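Local atomic coordinates of heme-binding protein A (Haemophilus parasuis 29755, PDB entry 3TPA), a protein that probably binds glutathione as a solute-binding protein of a peptide-type ABC importer of the GbpA family, although it is named for heme binding. Residues Tyr40-Leu43 with Val44-Lys47. The protein carries 1 engineered substitution. Sequence-based numbering, arbitrary orientation.
Sequences YNRL and VEFK
Glu-45 reaches back over the turn at Leu-43 to hold Asn-41 and Arg-42, a compact example of a side-chain carboxylate bracing a loop as it enters a β-strand. The loop follows helix 36-39 and leads into strand 44-46, an outermost strand of a five-stranded antiparallel sheet in this family 5 solute-binding protein, which has the periplasmic binding protein fold. A bend at chi2 (-84°) folds the Glu-45 chain so that its carboxylate comes back toward the loop. OE1 of Glu-45 then accepts two bonds from opposite faces of the carboxylate plane: one from the backbone N of Arg-42 at 2.9 Å, nearly straight, and one from Asn-41 ND2 at 3.0 Å, on the anti side. The Asn-41 amide also bonds to Tyr-211 OH and Thr-189 OG1, which fixes its rotation. Arg-42, bent at chi2 and chi3, curls its guanidinium round to the same carboxylate, but the two planes stand 80° apart. The salt bridge is therefore no flat, two-pronged pairing, and its hydrogen bonds are weak. NH1 turns instead to Ser-36 O, in the preceding helix 36-39, and to Ser-163 OG, while Arg-42 NE and NH2 each lie 3.1 Å from the single oxygen OE2 of Glu-45.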
loop_
_atom_site.group_PDB
_atom_site.type_symbol
_atom_site.label_atom_id
_atom_site.label_comp_id
_atom_site.label_asym_id
_atom_site.label_seq_id
_atom_site.Cartn_x
_atom_site.Cartn_y
_atom_site.Cartn_z
ATOM N N TYR A 40 5.795 8.921 15.399
ATOM C CA TYR A 40 5.601 10.161 14.630
ATOM C C TYR A 40 4.125 10.468 14.340
ATOM O O TYR A 40 3.254 9.640 14.598
ATOM C CB TYR A 40 6.339 10.052 13.292
ATOM C CG TYR A 40 7.855 10.039 13.397
ATOM C CD1 TYR A 40 8.563 11.224 13.466
ATOM C CD2 TYR A 40 8.578 8.847 13.391
ATOM C CE1 TYR A 40 9.941 11.241 13.544
ATOM C CE2 TYR A 40 9.978 8.853 13.470
ATOM C CZ TYR A 40 10.648 10.067 13.546
ATOM O OH TYR A 40 12.029 10.137 13.627
ATOM N N ASN A 41 3.873 11.665 13.796
ATOM C CA ASN A 41 2.579 12.047 13.220
ATOM C C ASN A 41 2.778 12.614 11.846
ATOM O O ASN A 41 3.899 12.957 11.482
ATOM C CB ASN A 41 1.883 13.115 14.062
ATOM C CG ASN A 41 1.318 12.556 15.346
ATOM O OD1 ASN A 41 1.747 12.912 16.444
ATOM N ND2 ASN A 41 0.358 11.654 15.212
ATOM N N ARG A 42 1.683 12.720 11.092
ATOM C CA ARG A 42 1.679 13.371 9.786
ATOM C C ARG A 42 0.770 14.587 9.846
ATOM O O ARG A 42 0.044 14.761 10.810
ATOM C CB ARG A 42 1.155 12.407 8.710
ATOM C CG ARG A 42 2.186 11.422 8.145
ATOM C CD ARG A 42 2.806 10.497 9.194
ATOM N NE ARG A 42 1.796 9.700 9.877
ATOM C CZ ARG A 42 2.040 8.978 10.961
ATOM N NH1 ARG A 42 3.261 8.959 11.460
ATOM N NH2 ARG A 42 1.073 8.283 11.544
ATOM N N LEU A 43 0.806 15.425 8.807
ATOM C CA LEU A 43 -0.032 16.623 8.739
ATOM C C LEU A 43 -1.507 16.254 8.899
ATOM O O LEU A 43 -2.209 16.820 9.746
ATOM C CB LEU A 43 0.207 17.388 7.432
ATOM C CG LEU A 43 1.473 18.261 7.404
ATOM C CD1 LEU A 43 1.744 18.788 6.008
ATOM C CD2 LEU A 43 1.337 19.420 8.404
ATOM N N VAL A 44 -1.960 15.296 8.096
ATOM C CA VAL A 44 -3.275 14.668 8.273
ATOM C C VAL A 44 -3.080 13.155 8.380
ATOM O O VAL A 44 -2.088 12.622 7.878
ATOM C CB VAL A 44 -4.238 15.006 7.111
ATOM C CG1 VAL A 44 -4.339 16.518 6.925
ATOM C CG2 VAL A 44 -3.771 14.331 5.799
ATOM N N GLU A 45 -4.004 12.463 9.045
ATOM C CA GLU A 45 -3.848 11.031 9.306
ATOM C C GLU A 45 -5.053 10.275 8.766
ATOM O O GLU A 45 -6.142 10.821 8.724
ATOM C CB GLU A 45 -3.787 10.781 10.816
ATOM C CG GLU A 45 -2.840 11.692 11.582
ATOM C CD GLU A 45 -1.422 11.196 11.549
ATOM O OE1 GLU A 45 -0.616 11.628 12.400
ATOM O OE2 GLU A 45 -1.118 10.362 10.671
ATOM N N PHE A 46 -4.877 9.011 8.385
ATOM C CA PHE A 46 -6.024 8.214 7.933
ATOM C C PHE A 46 -6.946 7.898 9.120
ATOM O O PHE A 46 -6.477 7.493 10.176
ATOM C CB PHE A 46 -5.559 6.900 7.297
ATOM C CG PHE A 46 -4.825 7.074 5.988
ATOM C CD1 PHE A 46 -5.511 7.373 4.830
ATOM C CD2 PHE A 46 -3.452 6.903 5.920
ATOM C CE1 PHE A 46 -4.841 7.524 3.635
ATOM C CE2 PHE A 46 -2.776 7.045 4.728
ATOM C CZ PHE A 46 -3.474 7.354 3.579
ATOM N N LYS A 47 -8.248 8.094 8.961
ATOM C CA LYS A 47 -9.190 7.650 9.986
ATOM C C LYS A 47 -8.976 6.154 10.173
ATOM O O LYS A 47 -8.641 5.463 9.212
ATOM C CB LYS A 47 -10.642 7.932 9.568
ATOM C CG LYS A 47 -11.030 9.412 9.593
ATOM C CD LYS A 47 -12.497 9.624 9.217
ATOM C CE LYS A 47 -12.948 11.056 9.487
ATOM N NZ LYS A 47 -13.001 11.381 10.947
#